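Local coordinates for uncharacterized protein (Staphylococcus aureus subsp. aureus, PDB 3H04) that is of unknown function but has an alpha/beta-hydrolase fold and is probably a serine hydrolase related to the feruloyl-esterase-like family, at residues Leu209-Ile214 with Val235-Phe240; Ser105-Ser110 with Val122-Gly127; Leu69-Ser74 with Ala170-Ile175. All blocks are in the same frame, centred on the assembly; numbering follows the deposited sequence.

Contact 1. Residues Leu209-Ile214 with Val235-Phe240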
# COMPACT_ATOMS: atom_id res chain seq x y z
N LEU A 209 -2.14 -1.04 -17.56
CA LEU A 209 -1.85 -0.13 -16.45
C LEU A 209 -1.02 1.07 -16.91
O LEU A 209 -0.25 0.95 -17.87
CB LEU A 209 -1.16 -0.85 -15.30
CG LEU A 209 -1.96 -1.80 -14.43
CD1 LEU A 209 -1.06 -2.28 -13.34
CD2 LEU A 209 -3.23 -1.09 -13.86
N PRO A 210 -1.18 2.24 -16.24
CA PRO A 210 -0.31 3.38 -16.50
C PRO A 210 1.12 3.06 -16.01
O PRO A 210 1.35 1.99 -15.48
CB PRO A 210 -0.94 4.52 -15.67
CG PRO A 210 -1.56 3.82 -14.53
CD PRO A 210 -2.10 2.52 -15.13
N PRO A 211 2.09 3.96 -16.20
CA PRO A 211 3.43 3.54 -15.82
C PRO A 211 3.61 3.22 -14.35
O PRO A 211 3.06 3.90 -13.48
CB PRO A 211 4.29 4.77 -16.18
CG PRO A 211 3.56 5.47 -17.24
CD PRO A 211 2.10 5.25 -16.89
N VAL A 212 4.44 2.21 -14.08
CA VAL A 212 4.67 1.74 -12.73
C VAL A 212 6.11 1.87 -12.31
O VAL A 212 7.03 1.34 -12.99
CB VAL A 212 4.29 0.29 -12.54
CG1 VAL A 212 4.40 -0.03 -11.04
CG2 VAL A 212 2.81 0.01 -13.09
N PHE A 213 6.36 2.58 -11.22
CA PHE A 213 7.73 2.63 -10.61
C PHE A 213 7.80 1.54 -9.55
O PHE A 213 6.94 1.50 -8.67
CB PHE A 213 7.98 4.00 -10.02
CG PHE A 213 9.37 4.20 -9.45
CD1 PHE A 213 10.32 4.88 -10.16
CD2 PHE A 213 9.71 3.68 -8.17
CE1 PHE A 213 11.61 5.08 -9.65
CE2 PHE A 213 10.99 3.87 -7.66
CZ PHE A 213 11.95 4.56 -8.40
N ILE A 214 8.79 0.66 -9.61
CA ILE A 214 8.88 -0.46 -8.66
C ILE A 214 10.20 -0.34 -7.92
O ILE A 214 11.23 -0.14 -8.57
CB ILE A 214 8.80 -1.82 -9.35
CG1 ILE A 214 7.47 -1.87 -10.18
CG2 ILE A 214 8.98 -2.97 -8.30
CD1 ILE A 214 7.35 -3.03 -11.22
N VAL A 235 3.28 -5.14 -17.69
CA VAL A 235 2.96 -3.70 -17.82
C VAL A 235 3.81 -3.04 -18.89
O VAL A 235 4.97 -3.49 -19.14
CB VAL A 235 3.04 -2.89 -16.49
CG1 VAL A 235 2.05 -3.46 -15.43
CG2 VAL A 235 4.49 -2.79 -15.98
N PRO A 236 3.23 -2.02 -19.58
CA PRO A 236 3.94 -1.49 -20.72
C PRO A 236 5.08 -0.51 -20.39
O PRO A 236 5.99 -0.34 -21.20
CB PRO A 236 2.83 -0.77 -21.54
CG PRO A 236 1.67 -0.57 -20.52
CD PRO A 236 1.78 -1.69 -19.59
N HIS A 237 5.02 0.12 -19.22
CA HIS A 237 6.03 1.08 -18.83
C HIS A 237 6.38 0.83 -17.38
O HIS A 237 5.47 0.92 -16.51
CB HIS A 237 5.48 2.51 -18.97
CG HIS A 237 4.92 2.81 -20.32
ND1 HIS A 237 3.56 2.86 -20.56
CD2 HIS A 237 5.52 3.04 -21.49
CE1 HIS A 237 3.36 3.11 -21.84
NE2 HIS A 237 4.53 3.23 -22.43
N SER A 238 7.65 0.49 -17.14
CA SER A 238 8.13 0.26 -15.77
C SER A 238 9.52 0.82 -15.58
O SER A 238 10.28 0.99 -16.50
CB SER A 238 8.07 -1.23 -15.33
OG SER A 238 8.95 -2.09 -16.06
N THR A 239 9.81 1.14 -14.33
CA THR A 239 11.14 1.53 -13.90
C THR A 239 11.30 0.69 -12.64
O THR A 239 10.37 0.65 -11.80
CB THR A 239 11.21 3.05 -13.54
OG1 THR A 239 10.96 3.83 -14.73
CG2 THR A 239 12.57 3.48 -12.96
N PHE A 240 12.45 0.04 -12.52
CA PHE A 240 12.66 -0.97 -11.49
C PHE A 240 14.00 -0.68 -10.77
O PHE A 240 15.09 -0.69 -11.39
CB PHE A 240 12.67 -2.33 -12.13
CG PHE A 240 12.64 -3.51 -11.18
CD1 PHE A 240 12.28 -3.40 -9.83
CD2 PHE A 240 12.95 -4.78 -11.69
CE1 PHE A 240 12.27 -4.55 -8.98
CE2 PHE A 240 12.90 -5.93 -10.88
CZ PHE A 240 12.56 -5.80 -9.50
O HOH W 1 2.72 0.50 -17.52
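Strands 212-217 and 238-243 are the two ends of a beta-alpha-beta crossover, joined through helix 226-232. Segments 212-214 and 238-240 run parallel, 9° apart, at one edge of the alpha/beta-hydrolase sheet, where 238-243 is the last strand. Val212 is bridged with Ser238, Phe213 with Thr239 and Ile214 with Phe240.

Ile214 buries the largest area here. Its CG2 stands anti to the backbone N and crosses obliquely to the Phe240 ring, meeting CD1 of Phe240 at 3.7 Å. Carbonyl O of Ile214 lies at the edge of that same ring, in its plane. Met232 of helix 226-232 touches both side chains, on the face of the sheet that carries them.

Thr239 comes next and lies on the other face. Its methyl CG2, anti to the backbone N, leans obliquely on the Phe213 ring, with CG2 of Thr239 3.8 Å from CE1 of Phe213. Helix 256-273 packs on Phe213 from this side. The main chain of Thr239 bonds twice. Its N donates to O of Val212 over 3.1 Å, in the carbonyl plane. Its O accepts from N of Ile214 over 2.7 Å, nearly along the C=O axis.

His237, just before the strand, is the third residue. Its CB lies alongside the Pro211 ring, 3.8 Å from CB of Pro211, and both side chains point the same way. One face of its imidazole is met near the rim by CB of Pro236. Before the strands pair, Leu209 CD1 touches Val235 CG1, and a water bridges O of Leu209 and N of His237. N of Val212 then donates to O of His237 over 2.9 Å, from 27° above the carbonyl plane.

Contact 2. Residues Ser105-Ser110 with Val122-Gly127; sequences SGAYLS and VIDFYG
The packing is between small groups. Helix 105-116 packs on strand 121-125, and the axes of segments 105-110 and 122-125 run roughly antiparallel, 7.3 Å apart at closest. This is the second half of a beta-alpha-beta crossover from strand 98-103. Ala107 carries most of the contact. Its methyl points at the strand end and sits among three groups. CB of Ala107 is 3.2 Å from OD1 of Asp124, a tight approach. The same CB of Ala107 is 3.8 Å from CA of Gly127 and also near O of Phe125. Gly127 has no side chain, and its CA packs directly against the methyl. One turn on, CB of Ser110 faces CG1 of Val122 at 4.3 Å, a looser van der Waals contact.

The side-chain bonds of Ser110 and Asp124 each stay within their own segment. OG of Ser110 donates to O of Gly106 over 2.8 Å, from above the carbonyl plane. That oxygen also takes the helical N-H of Ser110, so two bonds grip it. On the strand side, Asp124 has CG anti to its backbone N, chi1 166°. This brings OD1 of Asp124 round to accept from N of Gly127 over 2.9 Å, on its syn lone pair. The result is an Asx motif that fixes the turn after the strand.

Gly106 belongs to a GxSxG pattern consistent with a nucleophile elbow, and Tyr126 packs edge-to-face on His248 of a probable catalytic triad. Steric fit thus joins the two elements, while Ser110 and Asp124 bond within their own segments, beside the likely active site.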
# COMPACT_ATOMS: atom_id res chain seq x y z
N SER A 105 1.45 -3.81 1.32
CA SER A 105 0.06 -3.99 0.98
C SER A 105 -0.62 -2.72 0.48
O SER A 105 -1.60 -2.80 -0.25
CB SER A 105 -0.69 -4.52 2.22
OG SER A 105 -0.42 -3.68 3.38
N GLY A 106 -0.13 -1.54 0.85
CA GLY A 106 -0.62 -0.32 0.24
C GLY A 106 -0.37 -0.21 -1.25
O GLY A 106 -1.15 0.44 -1.97
N ALA A 107 0.74 -0.82 -1.71
CA ALA A 107 1.05 -0.84 -3.14
C ALA A 107 0.09 -1.76 -3.87
O ALA A 107 -0.35 -1.46 -4.98
CB ALA A 107 2.55 -1.24 -3.41
N TYR A 108 -0.29 -2.87 -3.23
CA TYR A 108 -1.39 -3.72 -3.76
C TYR A 108 -2.69 -2.91 -3.94
O TYR A 108 -3.26 -2.89 -5.05
CB TYR A 108 -1.64 -4.89 -2.80
CG TYR A 108 -2.86 -5.74 -3.07
CD1 TYR A 108 -2.99 -6.47 -4.24
CD2 TYR A 108 -3.88 -5.81 -2.14
CE1 TYR A 108 -4.09 -7.30 -4.45
CE2 TYR A 108 -4.93 -6.63 -2.32
CZ TYR A 108 -5.06 -7.35 -3.50
OH TYR A 108 -6.15 -8.17 -3.66
N LEU A 109 -3.11 -2.19 -2.90
CA LEU A 109 -4.29 -1.32 -3.01
C LEU A 109 -4.13 -0.23 -4.09
O LEU A 109 -5.09 0.08 -4.80
CB LEU A 109 -4.66 -0.71 -1.67
CG LEU A 109 -5.02 -1.78 -0.61
CD1 LEU A 109 -5.06 -1.21 0.83
CD2 LEU A 109 -6.28 -2.56 -0.93
N SER A 110 -2.93 0.32 -4.20
CA SER A 110 -2.62 1.34 -5.21
C SER A 110 -2.73 0.79 -6.64
O SER A 110 -3.20 1.48 -7.54
CB SER A 110 -1.24 1.92 -5.01
OG SER A 110 -1.14 2.58 -3.78
N VAL A 122 1.67 4.77 -11.07
CA VAL A 122 1.68 4.08 -9.80
C VAL A 122 3.10 3.92 -9.31
O VAL A 122 4.01 3.58 -10.12
CB VAL A 122 1.11 2.60 -9.90
CG1 VAL A 122 1.24 1.89 -8.51
CG2 VAL A 122 -0.34 2.63 -10.36
N ILE A 123 3.31 4.19 -8.02
CA ILE A 123 4.58 3.96 -7.35
C ILE A 123 4.36 2.80 -6.40
O ILE A 123 3.54 2.89 -5.51
CB ILE A 123 5.05 5.18 -6.58
CG1 ILE A 123 4.95 6.43 -7.48
CG2 ILE A 123 6.46 4.91 -5.98
CD1 ILE A 123 4.71 7.69 -6.71
N ASP A 124 5.09 1.71 -6.63
CA ASP A 124 4.91 0.40 -5.97
C ASP A 124 6.18 0.09 -5.23
O ASP A 124 7.18 -0.32 -5.85
CB ASP A 124 4.62 -0.67 -7.03
CG ASP A 124 4.73 -2.11 -6.53
OD1 ASP A 124 4.81 -2.39 -5.31
OD2 ASP A 124 4.78 -3.00 -7.45
N PHE A 125 6.16 0.32 -3.91
CA PHE A 125 7.29 -0.06 -3.07
C PHE A 125 6.96 -1.42 -2.44
O PHE A 125 6.02 -1.53 -1.64
CB PHE A 125 7.55 0.97 -1.97
CG PHE A 125 8.40 2.15 -2.37
CD1 PHE A 125 8.59 2.54 -3.71
CD2 PHE A 125 9.00 2.90 -1.37
CE1 PHE A 125 9.37 3.69 -4.03
CE2 PHE A 125 9.76 3.98 -1.67
CZ PHE A 125 9.95 4.39 -3.00
N TYR A 126 7.70 -2.45 -2.86
CA TYR A 126 7.63 -3.80 -2.31
C TYR A 126 6.22 -4.37 -2.06
O TYR A 126 5.96 -4.98 -1.00
CB TYR A 126 8.51 -3.97 -1.08
CG TYR A 126 8.55 -2.81 -0.11
CD1 TYR A 126 7.57 -2.66 0.88
CD2 TYR A 126 9.51 -1.81 -0.23
CE1 TYR A 126 7.57 -1.56 1.79
CE2 TYR A 126 9.52 -0.73 0.69
CZ TYR A 126 8.56 -0.62 1.69
OH TYR A 126 8.55 0.45 2.54
N GLY A 127 5.36 -4.17 -3.04
CA GLY A 127 4.00 -4.68 -3.04
C GLY A 127 3.84 -5.85 -4.04
O GLY A 127 4.81 -6.56 -4.41

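Contact 3. Residues Leu69-Ser74 with Ala170-Ile175; sequences LLPEVS and AQRFLI
A salt bridge dominates. Arg172 has CG anti to its backbone N, chi1 -179°, and stays extended out to NE. Its guanidinium therefore reaches the Glu72 carboxylate tip to tip. The grip is end-on and bidentate. NH2 of Arg172 donates to OE1 of Glu72 over 2.8 Å, and NH1 of Arg172 to OE2 of Glu72 over 3.0 Å. Both oxygens use their syn lone pairs, and the two planes lie only 20° apart. Glu72 bends at chi2, 91°, to present its end.

The other polar bonds hold the group in place. NH2 of Arg172 also makes a weak bond to O of Leu70, 2.9 Å away. Outside the segments, NE donates to O of Met41 and NH1 to OE1 of Gln168, while OE2 of Glu72 accepts from N of Ser160.

Apolar groups pack against the guanidinium. CD1 of Ile175 sits over the centre of one guanidinium face of Arg172, 4.2 Å above it. CB of Leu69 and CD of Pro71 each lie 3.8 Å from NH2 of Arg172. Pro71 follows a cis peptide bond. The site is a bidentate Arg-Glu salt bridge with the arginine buried, joining the loop before helix 75-91 to the segment 170-175 that leads into helix 173-182.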
# COMPACT_ATOMS: atom_id res chain seq x y z
N LEU A 69 -8.99 -1.69 9.00
CA LEU A 69 -8.08 -2.80 8.95
C LEU A 69 -8.71 -4.16 9.14
O LEU A 69 -9.75 -4.31 9.83
CB LEU A 69 -7.01 -2.58 10.01
CG LEU A 69 -6.22 -1.27 9.92
CD1 LEU A 69 -5.39 -0.99 11.22
CD2 LEU A 69 -5.37 -1.13 8.65
N LEU A 70 -8.05 -5.18 8.59
CA LEU A 70 -8.32 -6.56 9.02
C LEU A 70 -7.81 -6.76 10.45
O LEU A 70 -6.87 -6.11 10.84
CB LEU A 70 -7.66 -7.58 8.11
CG LEU A 70 -7.75 -7.48 6.59
CD1 LEU A 70 -6.70 -8.45 6.08
CD2 LEU A 70 -9.13 -7.83 6.10
N PRO A 71 -8.41 -7.67 11.23
CA PRO A 71 -9.48 -8.59 10.84
C PRO A 71 -10.88 -8.12 11.19
O PRO A 71 -11.83 -8.86 11.02
CB PRO A 71 -9.13 -9.83 11.66
CG PRO A 71 -8.67 -9.23 12.98
CD PRO A 71 -7.82 -8.04 12.53
N GLU A 72 -11.03 -6.91 11.70
CA GLU A 72 -12.34 -6.46 12.17
C GLU A 72 -13.27 -6.14 11.00
O GLU A 72 -14.48 -6.16 11.16
CB GLU A 72 -12.25 -5.23 13.07
CG GLU A 72 -11.46 -5.47 14.35
CD GLU A 72 -9.96 -5.16 14.23
OE1 GLU A 72 -9.42 -5.00 13.10
OE2 GLU A 72 -9.33 -5.07 15.30
N VAL A 73 -12.69 -5.86 9.83
CA VAL A 73 -13.47 -5.83 8.57
C VAL A 73 -12.79 -6.77 7.60
O VAL A 73 -11.69 -7.27 7.88
CB VAL A 73 -13.53 -4.44 7.96
CG1 VAL A 73 -14.11 -3.40 8.99
CG2 VAL A 73 -12.13 -4.02 7.35
N SER A 74 -13.44 -7.05 6.47
CA SER A 74 -12.86 -7.90 5.45
C SER A 74 -12.12 -7.07 4.36
O SER A 74 -12.21 -5.85 4.29
CB SER A 74 -13.96 -8.72 4.76
OG SER A 74 -14.64 -7.90 3.80
N ALA A 170 0.01 -0.53 20.64
CA ALA A 170 1.34 -0.56 20.06
C ALA A 170 1.64 -1.89 19.42
O ALA A 170 2.25 -1.89 18.35
CB ALA A 170 2.41 -0.20 21.10
N GLN A 171 1.23 -3.04 20.01
CA GLN A 171 1.71 -4.31 19.47
C GLN A 171 0.77 -5.06 18.51
O GLN A 171 0.86 -6.24 18.27
CB GLN A 171 2.23 -5.21 20.57
CG GLN A 171 1.27 -5.69 21.48
CD GLN A 171 0.99 -4.74 22.64
OE1 GLN A 171 1.09 -3.51 22.54
NE2 GLN A 171 0.53 -5.30 23.72
N ARG A 172 -0.10 -4.31 17.89
CA ARG A 172 -1.07 -4.86 17.01
C ARG A 172 -0.36 -5.61 15.89
O ARG A 172 -0.91 -6.60 15.38
CB ARG A 172 -1.92 -3.72 16.43
CG ARG A 172 -2.99 -4.21 15.50
CD ARG A 172 -3.90 -3.10 15.13
NE ARG A 172 -4.78 -3.61 14.13
CZ ARG A 172 -6.04 -3.94 14.31
NH1 ARG A 172 -6.66 -3.74 15.47
NH2 ARG A 172 -6.68 -4.47 13.27
N PHE A 173 0.83 -5.18 15.51
CA PHE A 173 1.55 -5.85 14.43
C PHE A 173 1.78 -7.36 14.61
O PHE A 173 1.94 -8.09 13.62
CB PHE A 173 2.83 -5.13 14.12
CG PHE A 173 3.94 -5.56 14.90
CD1 PHE A 173 4.66 -6.65 14.49
CD2 PHE A 173 4.28 -4.93 16.08
CE1 PHE A 173 5.66 -7.10 15.17
CE2 PHE A 173 5.38 -5.42 16.79
CZ PHE A 173 6.05 -6.51 16.32
N LEU A 174 1.70 -7.85 15.86
CA LEU A 174 1.83 -9.29 16.09
C LEU A 174 0.70 -10.08 15.47
O LEU A 174 0.88 -11.25 15.23
CB LEU A 174 1.89 -9.60 17.59
CG LEU A 174 3.18 -9.15 18.27
CD1 LEU A 174 3.00 -9.26 19.81
CD2 LEU A 174 4.41 -9.93 17.77
N ILE A 175 -0.46 -9.45 15.26
CA ILE A 175 -1.57 -10.11 14.55
C ILE A 175 -1.12 -10.53 13.14
O ILE A 175 -1.42 -11.63 12.66
CB ILE A 175 -2.80 -9.20 14.41
CG1 ILE A 175 -3.37 -8.79 15.77
CG2 ILE A 175 -3.94 -9.92 13.61
CD1 ILE A 175 -4.35 -7.57 15.54

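Contacts 1 and 2 share the central sheet. Strands 212-217 and 121-125 are neighbours in it, and Phe213 N and O pair with Val122 O and Asp124 N, probably as hydrogen bonds. Contact 2 lies near the centre of the chain and is wholly buried. Contact 1 is partly buried at the sheet edge, where main-chain bonds join the strands. Contact 3 is on the far side of the chain's centre from contact 1. It is also buried, but it ties a loop to segment 170-175 mainly through a salt bridge. Contact 2 is nested within the chain loop that contact 3 closes, about 8 Å away between nearest atoms.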